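Local coordinates for uncharacterized protein (Peptoclostridium difficile 630, PDB 4YCS) that is a putative lipoprotein fragment of unknown function that probably forms part of a substrate-binding protein of the PnrA-like ABC transporter kind, at residues A28-A31 and L32-Q36; S57-I60 and L61-N65; Y97-D100 and K101-S104; S48-S51 and S52-S55. All coordinates share one frame; numbering follows the deposited sequence.

Contact 1 of 4, residues A28-A31 and L32-Q36; sequences ALLA and LNNAQ
L30 and N34 lie one turn apart on helix 22-38, the helical arm of the beta-alpha-beta unit that connects strand 8-15 to strand 41-48 in this parallel alpha/beta fold. Their side chains cross obliquely on the outer face. The carboxamide of N34 is laid back toward the leucine: CG stands anti to its own carbonyl carbon (chi1 -76°), which carries ND2 to 3.5 Å from L30 CG, while L30 CD1 approaches the same nitrogen at 3.8 Å. In L30, CG is anti to the backbone N (chi1 174°), and this sets CG and CD1 against ND2. The pair suits a surface position, since the leucine's methyl-bearing branch packs on the ND2 side of the amide while the asparagine keeps a polar group at the solvent side.

The inner face carries a different set of residues. A28, L29 and L32 rest on M12 of strand 8-15, and L32 also reaches V10; the small A31 and A35 let helix 118-127 come close, through L119 and I123. L32 has the same extended first torsion as L30, but its branch is directed at the sheet. A28, A31, L32 and A35 face the interior and N33 and N34 the solvent side, the segregation of an amphipathic helix.

Regular i to i+4 bonds set this spacing. N33 N gives its hydrogen to L29 O at 3.0 Å and A35 N bonds A31 O at 2.9 Å. The shortest of the four is the bond beneath the leucine-asparagine pair, where N34 N meets L30 O at 2.8 Å.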
ATOM      1  N   ALA A  28      -3.546   7.646  -5.378  1.00 37.61           N
ATOM      2  CA  ALA A  28      -2.690   6.520  -5.073  1.00 36.86           C
ATOM      3  C   ALA A  28      -2.411   5.699  -6.353  1.00 37.31           C
ATOM      4  O   ALA A  28      -1.252   5.404  -6.687  1.00 40.02           O
ATOM      5  CB  ALA A  28      -3.314   5.666  -3.989  1.00 37.78           C
ATOM      6  N   LEU A  29      -3.461   5.431  -7.109  1.00 37.27           N
ATOM      7  CA  LEU A  29      -3.331   4.695  -8.343  1.00 39.06           C
ATOM      8  C   LEU A  29      -2.494   5.390  -9.391  1.00 40.22           C
ATOM      9  O   LEU A  29      -1.791   4.729 -10.153  1.00 36.38           O
ATOM     10  CB  LEU A  29      -4.697   4.354  -8.899  1.00 40.79           C
ATOM     11  CG  LEU A  29      -5.431   3.273  -8.106  1.00 44.86           C
ATOM     12  CD1 LEU A  29      -6.945   3.364  -8.339  1.00 45.62           C
ATOM     13  CD2 LEU A  29      -4.877   1.882  -8.455  1.00 45.69           C
ATOM     14  N   LEU A  30      -2.583   6.718  -9.463  1.00 39.56           N
ATOM     15  CA  LEU A  30      -1.808   7.484 -10.416  1.00 40.77           C
ATOM     16  C   LEU A  30      -0.342   7.418 -10.038  1.00 43.03           C
ATOM     17  O   LEU A  30       0.537   7.263 -10.907  1.00 41.88           O
ATOM     18  CB  LEU A  30      -2.242   8.944 -10.395  1.00 45.22           C
ATOM     19  CG  LEU A  30      -1.420   9.941 -11.237  1.00 50.57           C
ATOM     20  CD1 LEU A  30      -1.492   9.618 -12.740  1.00 50.59           C
ATOM     21  CD2 LEU A  30      -1.838  11.406 -10.970  1.00 51.63           C
ATOM     22  N   ALA A  31      -0.072   7.559  -8.740  1.00 41.15           N
ATOM     23  CA  ALA A  31       1.293   7.473  -8.223  1.00 41.23           C
ATOM     24  C   ALA A  31       1.974   6.136  -8.600  1.00 40.45           C
ATOM     25  O   ALA A  31       3.160   6.106  -8.963  1.00 40.09           O
ATOM     26  CB  ALA A  31       1.267   7.645  -6.734  1.00 42.18           C
ATOM     27  N   LEU A  32       1.191   5.059  -8.516  1.00 39.87           N
ATOM     28  CA  LEU A  32       1.674   3.705  -8.787  1.00 39.76           C
ATOM     29  C   LEU A  32       1.950   3.560 -10.276  1.00 39.41           C
ATOM     30  O   LEU A  32       3.050   3.159 -10.681  1.00 41.71           O
ATOM     31  CB  LEU A  32       0.667   2.665  -8.314  1.00 38.84           C
ATOM     32  CG  LEU A  32       1.063   1.176  -8.455  1.00 38.69           C
ATOM     33  CD1 LEU A  32       2.339   0.891  -7.695  1.00 38.67           C
ATOM     34  CD2 LEU A  32      -0.041   0.251  -7.954  1.00 39.12           C
ATOM     35  N   ASN A  33       0.995   3.973 -11.077  1.00 39.10           N
ATOM     36  CA  ASN A  33       1.199   4.046 -12.513  1.00 45.16           C
ATOM     37  C   ASN A  33       2.404   4.885 -12.962  1.00 44.82           C
ATOM     38  O   ASN A  33       3.124   4.493 -13.878  1.00 43.86           O
ATOM     39  CB  ASN A  33      -0.063   4.498 -13.205  1.00 50.29           C
ATOM     40  CG  ASN A  33      -0.208   3.863 -14.567  1.00 62.77           C
ATOM     41  OD1 ASN A  33       0.103   4.485 -15.575  1.00 65.03           O
ATOM     42  ND2 ASN A  33      -0.631   2.588 -14.599  1.00 62.22           N
ATOM     43  N   ASN A  34       2.641   6.012 -12.295  1.00 41.68           N
ATOM     44  CA  ASN A  34       3.790   6.875 -12.587  1.00 43.84           C
ATOM     45  C   ASN A  34       5.119   6.212 -12.212  1.00 42.88           C
ATOM     46  O   ASN A  34       6.115   6.309 -12.932  1.00 43.36           O
ATOM     47  CB  ASN A  34       3.678   8.213 -11.818  1.00 46.33           C
ATOM     48  CG  ASN A  34       2.658   9.191 -12.430  1.00 51.65           C
ATOM     49  OD1 ASN A  34       2.420   9.201 -13.619  1.00 45.54           O
ATOM     50  ND2 ASN A  34       2.079  10.046 -11.585  1.00 54.83           N
ATOM     51  N   ALA A  35       5.138   5.550 -11.071  1.00 41.19           N
ATOM     52  CA  ALA A  35       6.315   4.804 -10.661  1.00 41.81           C
ATOM     53  C   ALA A  35       6.656   3.729 -11.694  1.00 40.72           C
ATOM     54  O   ALA A  35       7.813   3.570 -12.046  1.00 40.90           O
ATOM     55  CB  ALA A  35       6.102   4.193  -9.295  1.00 41.62           C
ATOM     56  N   GLN A  36       5.637   3.039 -12.193  1.00 40.90           N
ATOM     57  CA  GLN A  36       5.816   1.964 -13.166  1.00 42.32           C
ATOM     58  C   GLN A  36       6.489   2.429 -14.462  1.00 45.38           C
ATOM     59  O   GLN A  36       7.271   1.683 -15.093  1.00 41.33           O
ATOM     60  CB  GLN A  36       4.471   1.291 -13.477  1.00 44.14           C
ATOM     61  CG  GLN A  36       4.596   0.096 -14.419  1.00 49.87           C
ATOM     62  CD  GLN A  36       3.292  -0.626 -14.650  1.00 52.96           C
ATOM     63  OE1 GLN A  36       2.387  -0.090 -15.255  1.00 58.78           O
ATOM     64  NE2 GLN A  36       3.205  -1.862 -14.186  1.00 52.38           N
TER

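Contact 2 of 4, residues S57-I60 and L61-N65; sequences SIDI and LCNDN
D59 and N63 stand one turn apart and meet at a slant, with the carboxylate and amide planes turned 42° against each other. D59 OD2 lies 3.6 Å from N63 ND2, but one bond of the amide goes to the backbone: ND2 donates to D59 O at 3.0 Å, which lies 21° out of the amide plane. A chi1 of -72° places the N63 amide beside its own backbone N and so back over this carbonyl. Y87 ties the two side chains together from outside, its OH bonding both D59 OD1 and N63 ND2.

I60 and D64 run side by side and point the same way, with I60 CG2 3.6 Å from D64 OD2, so the methyl flanks a carboxylate. On the inner side, the small thiol of C62 brings SG to 4.4 Å from I58 CG2, and both side chains rest against V83 and F92, while L61 is buried toward S11.

The backbone tightens here. N63 N bonds I60 O at 3.0 Å, from above the carbonyl plane, and has only a weak bond to D59 O. This shift from i+4 to i+3 bonding, with an asparagine side chain serving a carbonyl of the last turn, is characteristic of a helix running out at its C-terminal end, here between helix 54-62 and strand 68-72 of the parallel alpha/beta fold.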
ATOM      1  N   SER A  57      -7.056 -10.701   3.042  1.00 34.57           N
ATOM      2  CA  SER A  57      -6.581 -10.241   1.750  1.00 34.24           C
ATOM      3  C   SER A  57      -5.103  -9.816   1.784  1.00 32.63           C
ATOM      4  O   SER A  57      -4.369 -10.068   0.812  1.00 32.88           O
ATOM      5  CB  SER A  57      -7.490  -9.129   1.245  1.00 36.62           C
ATOM      6  OG  SER A  57      -8.742  -9.694   0.796  1.00 37.10           O
ATOM      7  N   ILE A  58      -4.677  -9.153   2.866  1.00 30.26           N
ATOM      8  CA  ILE A  58      -3.292  -8.746   3.015  1.00 29.35           C
ATOM      9  C   ILE A  58      -2.393  -9.960   3.224  1.00 31.06           C
ATOM     10  O   ILE A  58      -1.265 -10.069   2.647  1.00 28.44           O
ATOM     11  CB  ILE A  58      -3.105  -7.693   4.123  1.00 30.01           C
ATOM     12  CG1 ILE A  58      -3.865  -6.416   3.791  1.00 32.09           C
ATOM     13  CG2 ILE A  58      -1.631  -7.357   4.265  1.00 30.29           C
ATOM     14  CD1 ILE A  58      -4.049  -5.465   4.974  1.00 34.73           C
ATOM     15  N   ASP A  59      -2.906 -10.923   3.977  1.00 29.35           N
ATOM     16  CA  ASP A  59      -2.195 -12.171   4.192  1.00 31.72           C
ATOM     17  C   ASP A  59      -1.951 -12.936   2.883  1.00 31.04           C
ATOM     18  O   ASP A  59      -0.854 -13.456   2.642  1.00 27.44           O
ATOM     19  CB  ASP A  59      -2.955 -13.036   5.204  1.00 36.11           C
ATOM     20  CG  ASP A  59      -2.202 -14.293   5.520  1.00 42.84           C
ATOM     21  OD1 ASP A  59      -1.527 -14.306   6.554  1.00 48.95           O
ATOM     22  OD2 ASP A  59      -2.267 -15.234   4.706  1.00 50.24           O
ATOM     23  N   ILE A  60      -2.970 -12.986   2.022  1.00 30.96           N
ATOM     24  CA  ILE A  60      -2.788 -13.566   0.702  1.00 29.66           C
ATOM     25  C   ILE A  60      -1.697 -12.847  -0.084  1.00 26.59           C
ATOM     26  O   ILE A  60      -0.891 -13.506  -0.738  1.00 29.81           O
ATOM     27  CB  ILE A  60      -4.102 -13.557  -0.096  1.00 33.52           C
ATOM     28  CG1 ILE A  60      -5.129 -14.568   0.502  1.00 37.27           C
ATOM     29  CG2 ILE A  60      -3.828 -13.877  -1.553  1.00 32.54           C
ATOM     30  CD1 ILE A  60      -6.565 -14.321   0.006  1.00 40.67           C
ATOM     31  N   LEU A  61      -1.675 -11.511  -0.070  1.00 26.72           N
ATOM     32  CA  LEU A  61      -0.648 -10.731  -0.787  1.00 24.31           C
ATOM     33  C   LEU A  61       0.747 -11.018  -0.263  1.00 23.85           C
ATOM     34  O   LEU A  61       1.722 -11.027  -1.050  1.00 22.99           O
ATOM     35  CB  LEU A  61      -0.947  -9.222  -0.730  1.00 26.73           C
ATOM     36  CG  LEU A  61      -2.246  -8.736  -1.389  1.00 27.55           C
ATOM     37  CD1 LEU A  61      -2.419  -7.248  -1.223  1.00 29.04           C
ATOM     38  CD2 LEU A  61      -2.314  -9.113  -2.851  1.00 28.33           C
ATOM     39  N   CYS A  62       0.860 -11.295   1.045  1.00 22.85           N
ATOM     40  CA  CYS A  62       2.149 -11.665   1.649  1.00 24.83           C
ATOM     41  C   CYS A  62       2.660 -13.020   1.175  1.00 25.69           C
ATOM     42  O   CYS A  62       3.832 -13.332   1.348  1.00 26.17           O
ATOM     43  CB  CYS A  62       2.032 -11.660   3.164  1.00 25.84           C
ATOM     44  SG  CYS A  62       1.768 -10.047   3.873  1.00 29.13           S
ATOM     45  N   ASN A  63       1.791 -13.798   0.535  1.00 25.10           N
ATOM     46  CA  ASN A  63       2.169 -15.099  -0.070  1.00 26.61           C
ATOM     47  C   ASN A  63       2.149 -15.077  -1.580  1.00 28.60           C
ATOM     48  O   ASN A  63       2.185 -16.113  -2.176  1.00 29.81           O
ATOM     49  CB  ASN A  63       1.230 -16.197   0.474  1.00 28.46           C
ATOM     50  CG  ASN A  63       1.540 -16.501   1.926  1.00 27.29           C
ATOM     51  OD1 ASN A  63       2.512 -17.186   2.216  1.00 27.19           O
ATOM     52  ND2 ASN A  63       0.774 -15.942   2.821  1.00 27.71           N
ATOM     53  N   ASP A  64       2.135 -13.885  -2.189  1.00 27.94           N
ATOM     54  CA  ASP A  64       2.136 -13.735  -3.659  1.00 30.28           C
ATOM     55  C   ASP A  64       3.393 -13.029  -4.219  1.00 29.15           C
ATOM     56  O   ASP A  64       3.344 -12.514  -5.301  1.00 29.34           O
ATOM     57  CB  ASP A  64       0.935 -12.882  -4.095  1.00 32.82           C
ATOM     58  CG  ASP A  64      -0.368 -13.640  -4.102  1.00 40.33           C
ATOM     59  OD1 ASP A  64      -0.319 -14.873  -4.169  1.00 43.50           O
ATOM     60  OD2 ASP A  64      -1.430 -12.970  -4.099  1.00 45.29           O
ATOM     61  N   ASN A  65       4.471 -12.967  -3.454  1.00 28.57           N
ATOM     62  CA  ASN A  65       5.751 -12.488  -3.916  1.00 29.93           C
ATOM     63  C   ASN A  65       5.719 -11.015  -4.409  1.00 29.63           C
ATOM     64  O   ASN A  65       6.130 -10.709  -5.530  1.00 31.36           O
ATOM     65  CB  ASN A  65       6.309 -13.457  -4.987  1.00 35.83           C
ATOM     66  CG  ASN A  65       7.835 -13.313  -5.181  1.00 46.38           C
ATOM     67  OD1 ASN A  65       8.607 -13.214  -4.224  1.00 47.78           O
ATOM     68  ND2 ASN A  65       8.258 -13.254  -6.432  1.00 52.40           N
TER

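Contact 3 of 4, residues Y97-D100 and K101-S104; sequences YEYD and KQPS
The ring of Y99 is held between two neighbours on opposite faces, with the Q102 amide at its edge. P103 CD lies over one face, 4.1 Å from the ring centroid and 26° off the normal, a CH-pi contact for which a proline, rigid and rich in C-H groups, is well suited. Across the ring, Y97 brings CE1 over the centre of the other face, presenting its own ring edge. In the plane of the Y99 ring, Q102 OE1 meets the edge 3.6 Å from CD1, and the ring and amide planes are 71° apart.

This is a loop in the parallel alpha/beta fold, joining strand 91-95 to its neighbour 106-109, and its turn is closed by a side chain. Q102 OE1 accepts from Y99 N at 3.2 Å. To reach back, the glutamine runs with CG anti to the backbone N and then bends at chi2 (72°); its two methylenes give the reach for this fold-back. Its NE2 faces the other way and bonds I106 O and S108 OG, so both ends of the amide are fixed. Y99 OH in turn bonds A77 O, at the start of helix 77-84.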
ATOM      1  N   TYR A  97      -2.302   7.350   7.358  1.00 49.18           N
ATOM      2  CA  TYR A  97      -2.285   6.853   8.743  1.00 51.31           C
ATOM      3  C   TYR A  97      -0.858   6.774   9.297  1.00 54.42           C
ATOM      4  O   TYR A  97       0.078   6.285   8.635  1.00 52.96           O
ATOM      5  CB  TYR A  97      -2.989   5.491   8.868  1.00 50.26           C
ATOM      6  CG  TYR A  97      -3.108   5.054  10.299  1.00 53.33           C
ATOM      7  CD1 TYR A  97      -2.117   4.292  10.902  1.00 54.16           C
ATOM      8  CD2 TYR A  97      -4.199   5.442  11.066  1.00 55.53           C
ATOM      9  CE1 TYR A  97      -2.220   3.915  12.226  1.00 59.38           C
ATOM     10  CE2 TYR A  97      -4.313   5.063  12.391  1.00 56.20           C
ATOM     11  CZ  TYR A  97      -3.322   4.316  12.959  1.00 59.47           C
ATOM     12  OH  TYR A  97      -3.445   3.950  14.251  1.00 67.70           O
ATOM     13  N   GLU A  98      -0.701   7.230  10.529  1.00 55.10           N
ATOM     14  CA  GLU A  98       0.566   7.158  11.231  1.00 61.59           C
ATOM     15  C   GLU A  98       0.340   6.404  12.522  1.00 61.58           C
ATOM     16  O   GLU A  98      -0.561   6.736  13.271  1.00 64.89           O
ATOM     17  CB  GLU A  98       1.120   8.559  11.499  1.00 69.52           C
ATOM     18  CG  GLU A  98       1.980   9.086  10.353  1.00 77.60           C
ATOM     19  CD  GLU A  98       2.416  10.536  10.530  1.00 85.62           C
ATOM     20  OE1 GLU A  98       3.061  10.870  11.549  1.00 88.72           O
ATOM     21  OE2 GLU A  98       2.119  11.348   9.633  1.00 84.54           O
ATOM     22  N   TYR A  99       1.149   5.376  12.770  1.00 63.74           N
ATOM     23  CA  TYR A  99       1.077   4.595  14.016  1.00 64.23           C
ATOM     24  C   TYR A  99       1.817   5.319  15.138  1.00 67.92           C
ATOM     25  O   TYR A  99       2.825   5.988  14.889  1.00 67.73           O
ATOM     26  CB  TYR A  99       1.732   3.232  13.826  1.00 62.40           C
ATOM     27  CG  TYR A  99       1.001   2.321  12.884  1.00 57.90           C
ATOM     28  CD1 TYR A  99       1.255   2.343  11.521  1.00 54.36           C
ATOM     29  CD2 TYR A  99       0.061   1.438  13.359  1.00 54.39           C
ATOM     30  CE1 TYR A  99       0.567   1.514  10.657  1.00 53.03           C
ATOM     31  CE2 TYR A  99      -0.626   0.607  12.508  1.00 54.45           C
ATOM     32  CZ  TYR A  99      -0.362   0.637  11.154  1.00 51.46           C
ATOM     33  OH  TYR A  99      -1.058  -0.201  10.337  1.00 46.11           O
ATOM     34  N   ASP A 100       1.342   5.180  16.374  1.00 72.54           N
ATOM     35  CA  ASP A 100       2.040   5.811  17.512  1.00 77.79           C
ATOM     36  C   ASP A 100       3.377   5.139  17.707  1.00 78.05           C
ATOM     37  O   ASP A 100       4.398   5.804  17.876  1.00 76.80           O
ATOM     38  CB  ASP A 100       1.229   5.709  18.796  1.00 82.98           C
ATOM     39  CG  ASP A 100      -0.015   6.553  18.752  1.00 87.70           C
ATOM     40  OD1 ASP A 100       0.087   7.761  18.450  1.00 90.80           O
ATOM     41  OD2 ASP A 100      -1.099   6.010  19.012  1.00 91.50           O
ATOM     42  N   LYS A 101       3.346   3.812  17.661  1.00 77.26           N
ATOM     43  CA  LYS A 101       4.548   3.000  17.697  1.00 76.70           C
ATOM     44  C   LYS A 101       4.696   2.296  16.322  1.00 68.87           C
ATOM     45  O   LYS A 101       4.190   1.192  16.105  1.00 65.19           O
ATOM     46  CB  LYS A 101       4.513   2.025  18.891  1.00 84.82           C
ATOM     47  CG  LYS A 101       3.182   1.312  19.128  1.00 93.50           C
ATOM     48  CD  LYS A 101       3.129   0.599  20.476  1.00101.82           C
ATOM     49  CE  LYS A 101       2.487   1.467  21.552  1.00107.44           C
ATOM     50  NZ  LYS A 101       2.328   0.727  22.832  1.00111.58           N
ATOM     51  N   GLN A 102       5.401   2.973  15.415  1.00 64.07           N
ATOM     52  CA  GLN A 102       5.576   2.542  14.012  1.00 63.04           C
ATOM     53  C   GLN A 102       6.255   1.175  13.820  1.00 59.59           C
ATOM     54  O   GLN A 102       7.421   1.012  14.140  1.00 60.10           O
ATOM     55  CB  GLN A 102       6.359   3.602  13.208  1.00 59.90           C
ATOM     56  CG  GLN A 102       6.225   3.463  11.682  1.00 60.21           C
ATOM     57  CD  GLN A 102       4.847   3.855  11.145  1.00 61.21           C
ATOM     58  OE1 GLN A 102       4.114   4.593  11.777  1.00 63.63           O
ATOM     59  NE2 GLN A 102       4.506   3.368   9.968  1.00 57.97           N
ATOM     60  N   PRO A 103       5.541   0.206  13.231  1.00 58.98           N
ATOM     61  CA  PRO A 103       6.188  -1.083  12.953  1.00 57.84           C
ATOM     62  C   PRO A 103       7.356  -0.955  11.958  1.00 55.82           C
ATOM     63  O   PRO A 103       7.311  -0.143  11.034  1.00 57.57           O
ATOM     64  CB  PRO A 103       5.045  -1.948  12.412  1.00 57.98           C
ATOM     65  CG  PRO A 103       3.794  -1.259  12.859  1.00 58.53           C
ATOM     66  CD  PRO A 103       4.118   0.196  12.874  1.00 58.34           C
ATOM     67  N   SER A 104       8.409  -1.721  12.188  1.00 52.20           N
ATOM     68  CA  SER A 104       9.652  -1.582  11.444  1.00 53.55           C
ATOM     69  C   SER A 104       9.489  -1.860   9.926  1.00 50.76           C
ATOM     70  O   SER A 104      10.301  -1.380   9.129  1.00 50.04           O
ATOM     71  CB  SER A 104      10.722  -2.519  12.031  1.00 54.36           C
ATOM     72  OG  SER A 104      10.293  -3.864  11.995  1.00 56.80           O
TER

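Contact 4 of 4, residues S48-S51 and S52-S55; sequences SDDS and STFS
The carbonyl oxygen of D50 is gripped twice by T53. OG1 donates to D50 O at 3.0 Å, in the carbonyl plane, while T53 N reaches the same oxygen at 3.0 Å from above that plane, with a nearly straight N-H angle of 169°. The hydroxyl can do this because chi1 of 69° puts OG1 between its own backbone N and carbonyl carbon, facing back along the turn; CG2 is thereby left to rest 3.5 Å from D50 OD2.

The carboxylate of D50 serves S52. OG donates to OD1 at 2.8 Å, arriving from above the carboxylate plane, and S52 N adds a weak bond to the same oxygen. Short hydroxyl residues and an aspartate suit a tight turn, since their polar atoms reach neighbouring backbone and side-chain partners without long, mobile chains. Two residues before D50, S48 OG accepts from D50 N at 3.1 Å, an ST turn that bends the chain as it leaves strand 41-48.

The F54 ring packs against the turn. S51 CA sits almost exactly over one face, 3.4 Å from the ring centroid and 3° off the normal, a close CH-pi contact, while S48 OG comes to the ring edge 3.5 Å from CE1. The ring also meets that of F76 and touches P79 on helix 77-84, a place where a large flat apolar group is fitting.

An ST turn and then a short 3-10 segment at S51-T53 carry the chain from strand 41-48 into helix 54-62, a beta-to-alpha connection of the parallel alpha/beta fold.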
ATOM      1  N   SER A  48     -11.781  -3.538  -2.072  1.00 57.74           N
ATOM      2  CA  SER A  48     -12.791  -4.160  -1.194  1.00 61.99           C
ATOM      3  C   SER A  48     -13.597  -3.122  -0.403  1.00 61.39           C
ATOM      4  O   SER A  48     -13.025  -2.189   0.148  1.00 54.64           O
ATOM      5  CB  SER A  48     -12.103  -5.138  -0.230  1.00 63.76           C
ATOM      6  OG  SER A  48     -13.020  -5.660   0.723  1.00 64.89           O
ATOM      7  N   ASP A  49     -14.920  -3.300  -0.346  1.00 65.38           N
ATOM      8  CA  ASP A  49     -15.769  -2.498   0.547  1.00 70.43           C
ATOM      9  C   ASP A  49     -16.022  -3.183   1.905  1.00 71.76           C
ATOM     10  O   ASP A  49     -16.561  -2.551   2.817  1.00 73.92           O
ATOM     11  CB  ASP A  49     -17.100  -2.088  -0.139  1.00 74.57           C
ATOM     12  CG  ASP A  49     -17.858  -3.270  -0.750  1.00 77.93           C
ATOM     13  OD1 ASP A  49     -17.622  -4.427  -0.346  1.00 79.40           O
ATOM     14  OD2 ASP A  49     -18.696  -3.034  -1.646  1.00 83.92           O
ATOM     15  N   ASP A  50     -15.588  -4.443   2.038  1.00 70.84           N
ATOM     16  CA  ASP A  50     -15.819  -5.279   3.223  1.00 67.77           C
ATOM     17  C   ASP A  50     -14.590  -5.375   4.164  1.00 61.94           C
ATOM     18  O   ASP A  50     -13.767  -6.271   4.032  1.00 57.86           O
ATOM     19  CB  ASP A  50     -16.250  -6.675   2.746  1.00 69.76           C
ATOM     20  CG  ASP A  50     -16.708  -7.579   3.879  1.00 76.32           C
ATOM     21  OD1 ASP A  50     -16.701  -7.141   5.038  1.00 78.34           O
ATOM     22  OD2 ASP A  50     -17.066  -8.743   3.609  1.00 81.69           O
ATOM     23  N   SER A  51     -14.522  -4.490   5.163  1.00 58.43           N
ATOM     24  CA  SER A  51     -13.368  -4.411   6.078  1.00 56.52           C
ATOM     25  C   SER A  51     -13.095  -5.687   6.844  1.00 55.38           C
ATOM     26  O   SER A  51     -11.979  -5.890   7.313  1.00 51.58           O
ATOM     27  CB  SER A  51     -13.497  -3.250   7.080  1.00 61.96           C
ATOM     28  OG  SER A  51     -14.406  -3.566   8.120  1.00 64.17           O
ATOM     29  N   SER A  52     -14.101  -6.540   6.991  1.00 54.25           N
ATOM     30  CA  SER A  52     -13.900  -7.817   7.671  1.00 57.02           C
ATOM     31  C   SER A  52     -12.921  -8.761   6.959  1.00 55.10           C
ATOM     32  O   SER A  52     -12.398  -9.660   7.584  1.00 55.84           O
ATOM     33  CB  SER A  52     -15.237  -8.545   7.823  1.00 57.88           C
ATOM     34  OG  SER A  52     -15.596  -9.141   6.588  1.00 58.58           O
ATOM     35  N   THR A  53     -12.714  -8.577   5.657  1.00 51.92           N
ATOM     36  CA  THR A  53     -11.855  -9.467   4.878  1.00 54.68           C
ATOM     37  C   THR A  53     -10.445  -8.877   4.633  1.00 51.29           C
ATOM     38  O   THR A  53      -9.616  -9.522   3.987  1.00 46.47           O
ATOM     39  CB  THR A  53     -12.494  -9.777   3.508  1.00 57.09           C
ATOM     40  OG1 THR A  53     -12.487  -8.595   2.691  1.00 52.76           O
ATOM     41  CG2 THR A  53     -13.943 -10.292   3.684  1.00 62.78           C
ATOM     42  N   PHE A  54     -10.210  -7.660   5.138  1.00 47.63           N
ATOM     43  CA  PHE A  54      -8.971  -6.917   4.933  1.00 45.07           C
ATOM     44  C   PHE A  54      -7.735  -7.712   5.377  1.00 43.59           C
ATOM     45  O   PHE A  54      -6.808  -7.822   4.611  1.00 37.98           O
ATOM     46  CB  PHE A  54      -8.995  -5.539   5.624  1.00 44.77           C
ATOM     47  CG  PHE A  54      -9.877  -4.483   4.939  1.00 46.20           C
ATOM     48  CD1 PHE A  54     -10.531  -4.721   3.746  1.00 45.03           C
ATOM     49  CD2 PHE A  54     -10.000  -3.226   5.503  1.00 46.19           C
ATOM     50  CE1 PHE A  54     -11.313  -3.744   3.154  1.00 46.60           C
ATOM     51  CE2 PHE A  54     -10.778  -2.250   4.913  1.00 45.63           C
ATOM     52  CZ  PHE A  54     -11.443  -2.514   3.743  1.00 46.86           C
ATOM     53  N   SER A  55      -7.739  -8.279   6.583  1.00 40.71           N
ATOM     54  CA  SER A  55      -6.579  -9.003   7.080  1.00 44.03           C
ATOM     55  C   SER A  55      -6.310 -10.275   6.231  1.00 42.18           C
ATOM     56  O   SER A  55      -5.158 -10.570   5.881  1.00 39.10           O
ATOM     57  CB  SER A  55      -6.726  -9.338   8.565  1.00 43.66           C
ATOM     58  OG  SER A  55      -7.637 -10.398   8.711  1.00 51.90           O
TER

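In the fold
All four contacts are local; along the chain they come in the order 1, 4, 2, 3, on helices and loops around one parallel sheet of strand order 2-1-3-4-5. Contacts 4 and 2 adjoin in sequence and share helix 54-62: the first leads into it from strand 41-48, the second runs out of it, and their centres are about 14 Å apart. Contact 1 lies on helix 22-38, its centre about 20 Å from that of contact 2. Contact 3 stands on the opposite side of the chain's centre from contact 1, about 24 Å centre to centre. Helix 77-84 is touched by contacts 2, 3 and 4. In relatives, ligand is bound in a cleft between two lobes, and this fragment probably corresponds to part of one.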